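Local coordinates for protein ribosomal RNA small subunit methyltransferase E (Thermotoga maritima, PDB 1Z85) that probably methylates the N3 position of one uridine of 16S ribosomal RNA in the assembled small subunit, with S-adenosyl-L-methionine as methyl donor, at residues B[94-97]-B[98-102]; B[221-224]-B[225-229]; B[30-33]-B[34-37]; B[104-108]-B[109-113]; B[126-129]-B[130-134]. All coordinates share one frame; numbering follows the deposited sequence.

Contact 1: B[94-97]-B[98-102]; sequences GRWE and RTRFL
Trp96 and Arg100 pack against each other one turn apart in the first turns of helix 96-108. Arg100 CB lies over one face of the indole, 4.1 Å from the centroid of the Trp96 five-membered ring, a CH-pi contact. The indole reaches this place because Trp96 CG is anti to its backbone N (chi1 177°), which swings the ring along the helix toward Arg100. Thr99 CB approaches the same ring obliquely. Beneath the side chains, Arg100 N donates to Trp96 O at 2.8 Å and Thr99 N donates to Arg95 O at 3.0 Å, both nearly straight. Arg95 holds the N-cap position. This is the tight part, though a water joins Gly94 O and Thr99 OG1.

The Arg95–Arg98 side is looser. Arg95 NH2 meets Arg98 CD at 3.6 Å, and Arg98 CG lies over a face of the Arg95 guanidinium. A second water accepts from Arg98 NH1 and, weakly, from Arg95 NH2. The Arg95 charge is paired with Glu97 through NH1 and OE1, 3.1 Å apart, and with Glu189 through NE. With an alanine at Trp96, the ring face under Arg100 CB is lost, which would probably open a gap there and leave Val134 without its indole neighbour.

The helix belongs to the beta-alpha-beta unit 87-92, 96-108, 113-117. Trp96 faces helix 128-142, while Phe101 and Leu102 pack on helix 216-230.

Contact 2: B[221-224]-B[225-229]; sequences ILTV and GYIAL
Gly225 N donates to Ile221 O at 2.8 Å, the shortest bond between 221-224 and 225-229. It is bent, with an N-H...O angle of 135°. Gly225 brings no side chain to this turn. The next bond, Tyr226 N to Leu222 O, measures 2.9 Å. Ala228 N to Val224 O is straighter, at 164°.

The side chains that meet are Thr223 and Ile227. They lie side by side and point the same way, with Thr223 CG2 4.1 Å from Ile227 CD1. Ile227 CG1 is anti to its own carbonyl carbon (chi1 -72°), and this carries CD1 back along the helix to 3.3 Å from Thr223 O. Thr223 OG1 is hydrogen-bonded to Ala219 O one turn earlier.

These turns belong to helix 216-230, near the C-terminus of the alpha/beta knot methyltransferase domain. In this SPOUT family the knot region commonly takes part in dimerisation, and here the helix does meet the second subunit. Leu222 packs on Gly225 of the second subunit, and Ile221 and Tyr226 each meet their own counterpart there. The Tyr226 CB carbon lies 3.1 Å from Leu222 O within its own helix. Ile227 packs on Ile182 and Val184 of strand 182-186, and Val224 on Leu109.

Contact 3: B[30-33]-B[34-37]; sequences EREA and HHMR
Glu32 and His35 stand side by side on helix 30-38 of the PUA domain and point the same way. Their flat groups are turned almost square to each other, the carboxylate and ring planes 85° apart. Glu32 OE1 comes to the edge of the imidazole, 4.0 Å from His35 ND1. Both groups turn to partners across the fold. Lys140 of helix 128-142 bridges them, paired with Glu32 OE2 and hydrogen-bonded to His35 ND1, and Arg136 adds a second salt bridge to Glu32. This joins the PUA domain to the methyltransferase domain and would probably favour a charged carboxylate.

Arg37 is folded back over the helix. Its chain bends at chi3 (-55°), and the guanidinium lays one face over the Ala33 carbonyl, with Ala33 O 3.0 Å above the plane. Ala33 CB lies 3.7 Å from Arg37 NH1. The small Ala33 side chain and Arg37 both pack on Leu64 of strand 55-64. Selenomethionine Met36 keeps its CG 3.4 Å from Glu32 O and then runs extended toward Phe17 and Leu41.

His34 is exposed. A water lies in the plane of its ring, at the edge, and bonds weakly to ND1 while donating to Arg31 O. Among the backbone bonds, Met36 N to Glu32 O measures 3.0 Å, and Arg37 N reaches Ala33 O at 3.1 Å.

Contact 4: B[104-108]-B[109-113]; sequences EKCVE and LGVDE
Helix 96-108 ends here as Leu109 leaves helical geometry and Gly110 takes a positive phi of 74°. Leu109 N still makes a helical bond to Lys105 O at 2.9 Å. Two weak bonds then close the end, Val111 N to Cys106 O at 3.1 Å and Gly110 N to Val107 O at 3.4 Å.

Val111 turns back on the helix. Its CB meets Cys106 CB at 3.9 Å, and its CG2 branch lies beside Cys106 SG. Val111 CG2 is anti to its own carbonyl carbon, which sets that branch against the cysteine. Leu109 folds over the carbonyl of Lys105, with Leu109 CG 3.2 Å from Lys105 O.

The pattern is a Schellman motif with Gly110 as its C-prime residue, a position whose positive phi favours glycine. It lets the chain turn from the helix into strand 113-117 of the parallel sheet. Val111 packs there on Leu87 and Val89 of the neighbouring strand 87-92, and Leu109 on Val224 of helix 216-230.

On the flank facing the second subunit, Lys105 NZ and Glu108 OE1 form a salt bridge at 2.9 Å. Glu108 OE2 is gripped by Thr218 OG1 and Arg215 N of the second subunit, so both carboxylate oxygens of this buried group have partners. Arg144 NH1 and NH2 bind the Val107 and Val111 carbonyl oxygens.

Contact 5: B[126-129]-B[130-134]; sequences ISLD and KAKIV
Ser127 and Lys130 meet at the start of helix 128-142. Lys130 N donates weakly to Ser127 OG at 3.4 Å, the capping bond of an N-cap serine. The hydroxyl is placed by Ser127 OG lying anti to the backbone N (chi1 169°), which turns it onto the first turn. Ser127 O takes two donors, Ala131 N at 3.0 Å and, weakly, Lys130 N at the same distance. Lys130 bends at chi3 and chi4, and its NZ curls back to 3.7 Å from Ser127 CB.

Next out, Ile126 CD1 touches Ala131 CB at 4.0 Å. Lys132 runs alongside the Leu128 carbonyl, its CG 3.3 Å from Leu128 O. Ile133 N donates to Asp129 O at 3.2 Å.

Strands and a helix pack on the apolar side chains of this turn. Ile126, Leu128 and Ala131 all pack on Phe116 of strand 113-117. Leu128 also rests on Val150 and Phe152 of strand 149-152. On another flank, Ile126 lies against Thr99 of helix 96-108. The polar side chains of Asp129 and Lys132 are exposed. The arrangement is a serine N-cap opening the helix of a beta-alpha-beta unit, strands 113-117 and 149-152 with helix 128-142 between them.

Contacts 2 and 4 are buried, contacts 1 and 5 are surface contacts, and contact 3 is partly buried. Contacts 1 and 4 are the start and end of helix 96-108. Contact 5 opens helix 128-142, and its Val134 meets both Trp96 of contact 1 and Glu104 of contact 4. Contact 2 packs on contact 4 through Val224 and Leu109, and on contact 1 through Ile221 and Phe101. Both buried contacts also reach the second subunit. Contact 2 is mostly apolar beyond its backbone bonds; contact 4 adds a buried ion pair; contacts 1 and 3 carry more charges; contact 5 joins a serine cap to exposed charges. Contact 3 alone lies in the PUA domain, and Arg31 touches Ile133.

Contact 1: B[94-97]-B[98-102]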
loop_
_atom_site.group_PDB
_atom_site.type_symbol
_atom_site.label_atom_id
_atom_site.label_comp_id
_atom_site.label_asym_id
_atom_site.label_seq_id
_atom_site.Cartn_x
_atom_site.Cartn_y
_atom_site.Cartn_z
ATOM N N GLY B 94 10.151 14.864 -6.302
ATOM C CA GLY B 94 9.477 14.578 -7.575
ATOM C C GLY B 94 8.041 15.081 -7.547
ATOM O O GLY B 94 7.726 16.009 -6.809
ATOM N N ARG B 95 7.191 14.530 -8.395
ATOM C CA ARG B 95 5.818 14.966 -8.473
ATOM C C ARG B 95 5.189 14.896 -7.121
ATOM O O ARG B 95 5.383 13.894 -6.369
ATOM C CB ARG B 95 5.038 14.108 -9.476
ATOM C CG ARG B 95 5.429 14.451 -10.892
ATOM C CD ARG B 95 4.532 13.801 -11.916
ATOM N NE ARG B 95 4.567 12.340 -11.824
ATOM C CZ ARG B 95 3.525 11.599 -11.442
ATOM N NH1 ARG B 95 2.377 12.172 -11.137
ATOM N NH2 ARG B 95 3.615 10.278 -11.388
ATOM N N TRP B 96 4.420 15.922 -6.789
ATOM C CA TRP B 96 3.942 16.064 -5.414
ATOM C C TRP B 96 3.130 14.875 -4.892
ATOM O O TRP B 96 3.220 14.482 -3.742
ATOM C CB TRP B 96 3.181 17.379 -5.249
ATOM C CG TRP B 96 2.629 17.505 -3.883
ATOM C CD1 TRP B 96 1.306 17.488 -3.531
ATOM C CD2 TRP B 96 3.384 17.605 -2.666
ATOM N NE1 TRP B 96 1.192 17.604 -2.153
ATOM C CE2 TRP B 96 2.451 17.655 -1.599
ATOM C CE3 TRP B 96 4.761 17.682 -2.375
ATOM C CZ2 TRP B 96 2.849 17.767 -0.251
ATOM C CZ3 TRP B 96 5.166 17.770 -1.036
ATOM C CH2 TRP B 96 4.209 17.830 0.009
ATOM N N GLU B 97 2.320 14.287 -5.737
ATOM C CA GLU B 97 1.462 13.178 -5.312
ATOM C C GLU B 97 2.313 11.950 -4.871
ATOM O O GLU B 97 1.948 11.208 -3.920
ATOM C CB GLU B 97 0.533 12.836 -6.472
ATOM C CG GLU B 97 0.017 14.197 -7.223
ATOM C CD GLU B 97 0.880 14.716 -8.478
ATOM O OE1 GLU B 97 0.661 14.243 -9.629
ATOM O OE2 GLU B 97 1.727 15.653 -8.336
ATOM N N ARG B 98 3.460 11.737 -5.539
ATOM C CA ARG B 98 4.375 10.659 -5.147
ATOM C C ARG B 98 5.075 11.042 -3.858
ATOM O O ARG B 98 5.184 10.216 -2.973
ATOM C CB ARG B 98 5.420 10.408 -6.219
ATOM C CG ARG B 98 4.864 9.654 -7.391
ATOM C CD ARG B 98 5.778 9.712 -8.609
ATOM N NE ARG B 98 6.886 8.771 -8.525
ATOM C CZ ARG B 98 6.888 7.547 -9.048
ATOM N NH1 ARG B 98 5.814 7.026 -9.650
ATOM N NH2 ARG B 98 7.977 6.827 -8.925
ATOM N N THR B 99 5.590 12.284 -3.792
ATOM C CA THR B 99 6.339 12.790 -2.624
ATOM C C THR B 99 5.481 12.805 -1.382
ATOM O O THR B 99 5.915 12.393 -0.366
ATOM C CB THR B 99 6.928 14.177 -2.908
ATOM O OG1 THR B 99 7.691 14.128 -4.116
ATOM C CG2 THR B 99 7.893 14.606 -1.841
ATOM N N ARG B 100 4.243 13.262 -1.471
ATOM C CA ARG B 100 3.383 13.319 -0.311
ATOM C C ARG B 100 3.133 11.912 0.222
ATOM O O ARG B 100 3.192 11.676 1.415
ATOM C CB ARG B 100 2.064 14.005 -0.701
ATOM C CG ARG B 100 1.062 14.146 0.442
ATOM C CD ARG B 100 -0.333 14.491 -0.161
ATOM N NE ARG B 100 -1.525 14.277 0.660
ATOM C CZ ARG B 100 -1.849 14.885 1.815
ATOM N NH1 ARG B 100 -1.019 15.735 2.426
ATOM N NH2 ARG B 100 -3.026 14.586 2.396
ATOM N N PHE B 101 2.851 10.983 -0.691
ATOM C CA PHE B 101 2.665 9.547 -0.393
ATOM C C PHE B 101 3.844 8.932 0.341
ATOM O O PHE B 101 3.672 8.284 1.371
ATOM C CB PHE B 101 2.369 8.741 -1.685
ATOM C CG PHE B 101 2.317 7.262 -1.463
ATOM C CD1 PHE B 101 1.178 6.668 -0.944
ATOM C CD2 PHE B 101 3.422 6.475 -1.709
ATOM C CE1 PHE B 101 1.156 5.279 -0.679
ATOM C CE2 PHE B 101 3.422 5.135 -1.441
ATOM C CZ PHE B 101 2.302 4.516 -0.920
ATOM N N LEU B 102 5.055 9.181 -0.154
ATOM C CA LEU B 102 6.224 8.592 0.453
ATOM C C LEU B 102 6.476 9.128 1.851
ATOM O O LEU B 102 6.782 8.366 2.763
ATOM C CB LEU B 102 7.466 8.794 -0.393
ATOM C CG LEU B 102 7.519 8.050 -1.732
ATOM C CD1 LEU B 102 8.734 8.546 -2.545
ATOM C CD2 LEU B 102 7.608 6.556 -1.481
HETATM O O HOH W 1 8.507 17.060 -4.351
HETATM O O HOH W 2 2.840 7.549 -9.747
#

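Contact 2: B[221-224]-B[225-229]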
loop_
_atom_site.group_PDB
_atom_site.type_symbol
_atom_site.label_atom_id
_atom_site.label_comp_id
_atom_site.label_asym_id
_atom_site.label_seq_id
_atom_site.Cartn_x
_atom_site.Cartn_y
_atom_site.Cartn_z
ATOM N N ILE B 221 5.720 0.512 -0.036
ATOM C CA ILE B 221 5.162 0.026 1.232
ATOM C C ILE B 221 5.784 -1.272 1.613
ATOM O O ILE B 221 6.154 -1.496 2.760
ATOM C CB ILE B 221 3.609 -0.130 1.112
ATOM C CG1 ILE B 221 2.959 1.275 1.127
ATOM C CG2 ILE B 221 3.076 -1.018 2.184
ATOM C CD1 ILE B 221 1.503 1.324 0.736
ATOM N N LEU B 222 5.857 -2.179 0.648
ATOM C CA LEU B 222 6.397 -3.491 0.913
ATOM C C LEU B 222 7.876 -3.419 1.312
ATOM O O LEU B 222 8.335 -4.090 2.246
ATOM C CB LEU B 222 6.193 -4.360 -0.309
ATOM C CG LEU B 222 6.343 -5.835 -0.086
ATOM C CD1 LEU B 222 5.315 -6.318 0.936
ATOM C CD2 LEU B 222 6.202 -6.493 -1.453
ATOM N N THR B 223 8.626 -2.592 0.621
ATOM C CA THR B 223 10.074 -2.489 0.878
ATOM C C THR B 223 10.387 -1.850 2.209
ATOM O O THR B 223 11.083 -2.425 3.028
ATOM C CB THR B 223 10.751 -1.720 -0.259
ATOM O OG1 THR B 223 10.561 -2.447 -1.473
ATOM C CG2 THR B 223 12.228 -1.558 0.008
ATOM N N VAL B 224 9.885 -0.647 2.422
ATOM C CA VAL B 224 10.165 0.079 3.653
ATOM C C VAL B 224 9.468 -0.597 4.811
ATOM O O VAL B 224 9.967 -0.639 5.927
ATOM C CB VAL B 224 9.672 1.532 3.516
ATOM C CG1 VAL B 224 9.846 2.325 4.831
ATOM C CG2 VAL B 224 10.371 2.205 2.379
ATOM N N GLY B 225 8.290 -1.122 4.554
ATOM C CA GLY B 225 7.511 -1.807 5.586
ATOM C C GLY B 225 8.073 -3.117 6.071
ATOM O O GLY B 225 8.011 -3.415 7.273
ATOM N N TYR B 226 8.630 -3.910 5.157
ATOM C CA TYR B 226 9.338 -5.117 5.550
ATOM C C TYR B 226 10.556 -4.797 6.415
ATOM O O TYR B 226 10.812 -5.440 7.428
ATOM C CB TYR B 226 9.800 -5.878 4.322
ATOM C CG TYR B 226 10.778 -7.003 4.639
ATOM C CD1 TYR B 226 10.362 -8.179 5.296
ATOM C CD2 TYR B 226 12.109 -6.887 4.306
ATOM C CE1 TYR B 226 11.269 -9.205 5.589
ATOM C CE2 TYR B 226 13.010 -7.904 4.573
ATOM C CZ TYR B 226 12.598 -9.045 5.210
ATOM O OH TYR B 226 13.542 -10.020 5.469
ATOM N N ILE B 227 11.343 -3.830 5.967
ATOM C CA ILE B 227 12.496 -3.398 6.706
ATOM C C ILE B 227 12.109 -2.881 8.114
ATOM O O ILE B 227 12.702 -3.250 9.088
ATOM C CB ILE B 227 13.298 -2.342 5.877
ATOM C CG1 ILE B 227 14.007 -3.037 4.692
ATOM C CG2 ILE B 227 14.324 -1.634 6.784
ATOM C CD1 ILE B 227 14.372 -2.163 3.491
ATOM N N ALA B 228 11.107 -2.025 8.213
ATOM C CA ALA B 228 10.630 -1.518 9.496
ATOM C C ALA B 228 10.174 -2.617 10.418
ATOM O O ALA B 228 10.403 -2.588 11.610
ATOM C CB ALA B 228 9.483 -0.554 9.244
ATOM N N LEU B 229 9.478 -3.588 9.844
ATOM C CA LEU B 229 9.057 -4.794 10.557
ATOM C C LEU B 229 10.214 -5.553 11.162
ATOM O O LEU B 229 10.195 -5.885 12.336
ATOM C CB LEU B 229 8.347 -5.723 9.591
ATOM C CG LEU B 229 6.839 -5.874 9.718
ATOM C CD1 LEU B 229 6.356 -6.924 8.676
ATOM C CD2 LEU B 229 6.437 -6.303 11.108
#

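Contact 3: B[30-33]-B[34-37]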
loop_
_atom_site.group_PDB
_atom_site.type_symbol
_atom_site.label_atom_id
_atom_site.label_comp_id
_atom_site.label_asym_id
_atom_site.label_seq_id
_atom_site.Cartn_x
_atom_site.Cartn_y
_atom_site.Cartn_z
ATOM N N GLU B 30 -2.782 28.534 13.032
ATOM C CA GLU B 30 -4.080 28.732 12.367
ATOM C C GLU B 30 -4.651 27.429 11.862
ATOM O O GLU B 30 -5.845 27.197 11.929
ATOM C CB GLU B 30 -3.966 29.694 11.195
ATOM C CG GLU B 30 -5.273 29.844 10.420
ATOM C CD GLU B 30 -5.290 31.041 9.506
ATOM O OE1 GLU B 30 -4.302 31.828 9.499
ATOM O OE2 GLU B 30 -6.305 31.187 8.785
ATOM N N ARG B 31 -3.766 26.588 11.348
ATOM C CA ARG B 31 -4.132 25.297 10.820
ATOM C C ARG B 31 -4.842 24.463 11.866
ATOM O O ARG B 31 -5.886 23.898 11.577
ATOM C CB ARG B 31 -2.880 24.599 10.309
ATOM C CG ARG B 31 -3.040 23.120 10.052
ATOM C CD ARG B 31 -1.850 22.596 9.284
ATOM N NE ARG B 31 -1.906 23.131 7.945
ATOM C CZ ARG B 31 -2.434 22.513 6.888
ATOM N NH1 ARG B 31 -2.934 21.272 6.962
ATOM N NH2 ARG B 31 -2.416 23.142 5.723
ATOM N N GLU B 32 -4.298 24.408 13.081
ATOM C CA GLU B 32 -4.921 23.619 14.158
ATOM C C GLU B 32 -6.239 24.210 14.610
ATOM O O GLU B 32 -7.180 23.461 14.864
ATOM C CB GLU B 32 -4.027 23.475 15.401
ATOM C CG GLU B 32 -2.786 22.645 15.233
ATOM C CD GLU B 32 -3.042 21.239 14.669
ATOM O OE1 GLU B 32 -3.568 20.367 15.409
ATOM O OE2 GLU B 32 -2.700 21.022 13.481
ATOM N N ALA B 33 -6.311 25.531 14.739
ATOM C CA ALA B 33 -7.558 26.154 15.174
ATOM C C ALA B 33 -8.712 25.838 14.221
ATOM O O ALA B 33 -9.852 25.693 14.668
ATOM C CB ALA B 33 -7.398 27.662 15.339
ATOM N N HIS B 34 -8.437 25.765 12.921
ATOM C CA HIS B 34 -9.459 25.380 11.952
ATOM C C HIS B 34 -9.920 23.945 12.172
ATOM O O HIS B 34 -11.091 23.647 12.019
ATOM C CB HIS B 34 -8.957 25.533 10.510
ATOM C CG HIS B 34 -9.969 25.133 9.473
ATOM N ND1 HIS B 34 -9.857 23.976 8.727
ATOM C CD2 HIS B 34 -11.126 25.720 9.083
ATOM C CE1 HIS B 34 -10.889 23.878 7.910
ATOM N NE2 HIS B 34 -11.673 24.923 8.104
ATOM N N HIS B 35 -8.989 23.067 12.538
ATOM C CA HIS B 35 -9.267 21.634 12.723
ATOM C C HIS B 35 -10.107 21.461 13.966
ATOM O O HIS B 35 -10.952 20.586 14.018
ATOM C CB HIS B 35 -7.929 20.829 12.727
ATOM C CG HIS B 35 -8.013 19.415 13.247
ATOM N ND1 HIS B 35 -6.930 18.782 13.830
ATOM C CD2 HIS B 35 -9.025 18.510 13.262
ATOM C CE1 HIS B 35 -7.274 17.558 14.194
ATOM N NE2 HIS B 35 -8.541 17.368 13.862
HETATM N N MSE B 36 -9.910 22.334 14.944
HETATM C CA MSE B 36 -10.703 22.303 16.183
HETATM C C MSE B 36 -12.133 22.804 15.956
HETATM O O MSE B 36 -13.071 22.223 16.472
HETATM C CB MSE B 36 -10.035 23.139 17.271
HETATM C CG MSE B 36 -8.699 22.575 17.762
HETATM SE SE MSE B 36 -7.786 23.718 19.122
HETATM C CE MSE B 36 -6.290 22.438 19.698
ATOM N N ARG B 37 -12.277 23.876 15.181
ATOM C CA ARG B 37 -13.595 24.385 14.763
ATOM C C ARG B 37 -14.399 23.395 13.923
ATOM O O ARG B 37 -15.631 23.414 13.947
ATOM C CB ARG B 37 -13.459 25.689 13.975
ATOM C CG ARG B 37 -13.616 26.929 14.822
ATOM C CD ARG B 37 -13.674 28.191 13.955
ATOM N NE ARG B 37 -12.519 28.307 13.057
ATOM C CZ ARG B 37 -11.256 28.506 13.447
ATOM N NH1 ARG B 37 -10.931 28.596 14.746
ATOM N NH2 ARG B 37 -10.302 28.606 12.522
HETATM O O HOH W 3 -6.833 22.315 9.267
#

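Contact 4: B[104-108]-B[109-113]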
loop_
_atom_site.group_PDB
_atom_site.type_symbol
_atom_site.label_atom_id
_atom_site.label_comp_id
_atom_site.label_asym_id
_atom_site.label_seq_id
_atom_site.Cartn_x
_atom_site.Cartn_y
_atom_site.Cartn_z
ATOM N N GLU B 104 4.159 10.313 3.850
ATOM C CA GLU B 104 3.077 9.797 4.725
ATOM C C GLU B 104 3.375 8.401 5.210
ATOM O O GLU B 104 3.163 8.042 6.385
ATOM C CB GLU B 104 1.732 9.852 3.994
ATOM C CG GLU B 104 1.056 11.256 4.063
ATOM C CD GLU B 104 -0.234 11.466 3.200
ATOM O OE1 GLU B 104 -0.761 10.526 2.538
ATOM O OE2 GLU B 104 -0.677 12.645 3.173
ATOM N N LYS B 105 3.867 7.595 4.290
ATOM C CA LYS B 105 4.301 6.211 4.580
ATOM C C LYS B 105 5.465 6.141 5.478
ATOM O O LYS B 105 5.535 5.262 6.326
ATOM C CB LYS B 105 4.604 5.476 3.280
ATOM C CG LYS B 105 3.365 4.796 2.645
ATOM C CD LYS B 105 2.109 5.643 2.784
ATOM C CE LYS B 105 0.896 4.840 3.070
ATOM N NZ LYS B 105 -0.264 5.707 3.525
ATOM N N CYS B 106 6.410 7.049 5.323
ATOM C CA CYS B 106 7.514 7.141 6.289
ATOM C C CYS B 106 7.071 7.407 7.732
ATOM O O CYS B 106 7.611 6.834 8.676
ATOM C CB CYS B 106 8.473 8.253 5.887
ATOM S SG CYS B 106 9.571 7.844 4.531
ATOM N N VAL B 107 6.107 8.297 7.928
ATOM C CA VAL B 107 5.520 8.493 9.279
ATOM C C VAL B 107 4.901 7.215 9.749
ATOM O O VAL B 107 5.143 6.745 10.853
ATOM C CB VAL B 107 4.406 9.595 9.280
ATOM C CG1 VAL B 107 3.788 9.776 10.641
ATOM C CG2 VAL B 107 4.944 10.920 8.767
ATOM N N GLU B 108 4.071 6.656 8.898
ATOM C CA GLU B 108 3.331 5.475 9.214
ATOM C C GLU B 108 4.149 4.266 9.619
ATOM O O GLU B 108 3.761 3.529 10.503
ATOM C CB GLU B 108 2.494 5.074 7.995
ATOM C CG GLU B 108 1.218 4.542 8.369
ATOM C CD GLU B 108 0.440 3.967 7.209
ATOM O OE1 GLU B 108 0.512 4.515 6.093
ATOM O OE2 GLU B 108 -0.254 2.964 7.467
ATOM N N LEU B 109 5.247 4.054 8.919
ATOM C CA LEU B 109 6.099 2.880 9.046
ATOM C C LEU B 109 7.268 3.056 9.997
ATOM O O LEU B 109 8.246 2.281 9.958
ATOM C CB LEU B 109 6.655 2.471 7.657
ATOM C CG LEU B 109 5.546 2.071 6.659
ATOM C CD1 LEU B 109 6.070 1.879 5.259
ATOM C CD2 LEU B 109 4.846 0.812 7.141
ATOM N N GLY B 110 7.202 4.063 10.840
ATOM C CA GLY B 110 8.205 4.218 11.875
ATOM C C GLY B 110 9.587 4.697 11.454
ATOM O O GLY B 110 10.555 4.571 12.208
ATOM N N VAL B 111 9.704 5.267 10.275
ATOM C CA VAL B 111 10.945 5.928 9.879
ATOM C C VAL B 111 11.249 7.107 10.812
ATOM O O VAL B 111 10.346 7.866 11.183
ATOM C CB VAL B 111 10.867 6.383 8.392
ATOM C CG1 VAL B 111 11.991 7.289 8.004
ATOM C CG2 VAL B 111 10.767 5.170 7.464
ATOM N N ASP B 112 12.522 7.218 11.207
ATOM C CA ASP B 112 13.018 8.276 12.126
ATOM C C ASP B 112 13.504 9.555 11.443
ATOM O O ASP B 112 13.327 10.632 11.980
ATOM C CB ASP B 112 14.155 7.718 13.010
ATOM C CG ASP B 112 13.692 6.561 13.865
ATOM O OD1 ASP B 112 12.750 6.721 14.665
ATOM O OD2 ASP B 112 14.229 5.465 13.701
ATOM N N GLU B 113 14.098 9.424 10.247
ATOM C CA GLU B 113 14.589 10.571 9.460
ATOM C C GLU B 113 14.273 10.468 7.971
ATOM O O GLU B 113 14.537 9.447 7.360
ATOM C CB GLU B 113 16.107 10.733 9.593
ATOM C CG GLU B 113 16.572 10.789 11.017
ATOM C CD GLU B 113 17.491 11.993 11.342
ATOM O OE1 GLU B 113 17.608 12.981 10.518
ATOM O OE2 GLU B 113 18.055 11.935 12.477
#

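Contact 5: B[126-129]-B[130-134]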
loop_
_atom_site.group_PDB
_atom_site.type_symbol
_atom_site.label_atom_id
_atom_site.label_comp_id
_atom_site.label_asym_id
_atom_site.label_seq_id
_atom_site.Cartn_x
_atom_site.Cartn_y
_atom_site.Cartn_z
ATOM N N ILE B 126 10.990 20.870 -3.581
ATOM C CA ILE B 126 10.087 20.691 -2.447
ATOM C C ILE B 126 10.193 21.864 -1.491
ATOM O O ILE B 126 11.309 22.392 -1.242
ATOM C CB ILE B 126 10.332 19.342 -1.699
ATOM C CG1 ILE B 126 9.248 19.067 -0.659
ATOM C CG2 ILE B 126 11.669 19.260 -1.038
ATOM C CD1 ILE B 126 9.292 17.631 -0.231
ATOM N N SER B 127 9.037 22.274 -0.970
ATOM C CA SER B 127 8.968 23.200 0.170
ATOM C C SER B 127 9.057 22.387 1.484
ATOM O O SER B 127 8.182 21.567 1.796
ATOM C CB SER B 127 7.667 23.986 0.177
ATOM O OG SER B 127 7.509 24.699 1.431
ATOM N N LEU B 128 10.118 22.599 2.233
ATOM C CA LEU B 128 10.323 21.894 3.469
ATOM C C LEU B 128 9.240 22.188 4.484
ATOM O O LEU B 128 8.857 21.319 5.241
ATOM C CB LEU B 128 11.705 22.213 4.036
ATOM C CG LEU B 128 12.373 21.097 4.807
ATOM C CD1 LEU B 128 12.814 19.975 3.866
ATOM C CD2 LEU B 128 13.543 21.657 5.612
ATOM N N ASP B 129 8.668 23.383 4.463
ATOM C CA ASP B 129 7.519 23.662 5.325
ATOM C C ASP B 129 6.278 22.864 4.953
ATOM O O ASP B 129 5.505 22.463 5.836
ATOM C CB ASP B 129 7.213 25.164 5.304
ATOM C CG ASP B 129 8.239 25.990 6.106
ATOM O OD1 ASP B 129 9.178 25.428 6.736
ATOM O OD2 ASP B 129 8.104 27.226 6.096
ATOM N N LYS B 130 6.094 22.598 3.660
ATOM C CA LYS B 130 4.971 21.786 3.213
ATOM C C LYS B 130 5.171 20.367 3.655
ATOM O O LYS B 130 4.231 19.736 4.107
ATOM C CB LYS B 130 4.758 21.872 1.692
ATOM C CG LYS B 130 3.372 21.305 1.167
ATOM C CD LYS B 130 3.125 21.581 -0.354
ATOM C CE LYS B 130 3.096 23.097 -0.720
ATOM N NZ LYS B 130 4.313 23.682 -1.463
ATOM N N ALA B 131 6.393 19.858 3.544
ATOM C CA ALA B 131 6.690 18.491 3.941
ATOM C C ALA B 131 6.428 18.289 5.453
ATOM O O ALA B 131 5.801 17.310 5.870
ATOM C CB ALA B 131 8.099 18.163 3.579
ATOM N N LYS B 132 6.818 19.261 6.255
ATOM C CA LYS B 132 6.487 19.239 7.681
ATOM C C LYS B 132 4.996 19.222 7.983
ATOM O O LYS B 132 4.554 18.589 8.938
ATOM C CB LYS B 132 7.097 20.454 8.364
ATOM C CG LYS B 132 8.639 20.490 8.394
ATOM C CD LYS B 132 9.141 21.732 9.143
ATOM C CE LYS B 132 10.664 21.963 8.942
ATOM N NZ LYS B 132 11.474 21.060 9.813
ATOM N N ILE B 133 4.203 19.951 7.223
ATOM C CA ILE B 133 2.752 19.816 7.396
ATOM C C ILE B 133 2.245 18.396 7.079
ATOM O O ILE B 133 1.313 17.896 7.719
ATOM C CB ILE B 133 2.002 20.875 6.556
ATOM C CG1 ILE B 133 2.274 22.265 7.152
ATOM C CG2 ILE B 133 0.471 20.622 6.521
ATOM C CD1 ILE B 133 1.873 23.370 6.241
ATOM N N VAL B 134 2.827 17.747 6.074
ATOM C CA VAL B 134 2.364 16.419 5.671
ATOM C C VAL B 134 2.724 15.477 6.808
ATOM O O VAL B 134 1.925 14.635 7.199
ATOM C CB VAL B 134 3.056 15.915 4.346
ATOM C CG1 VAL B 134 2.645 14.480 4.044
ATOM C CG2 VAL B 134 2.702 16.768 3.152
#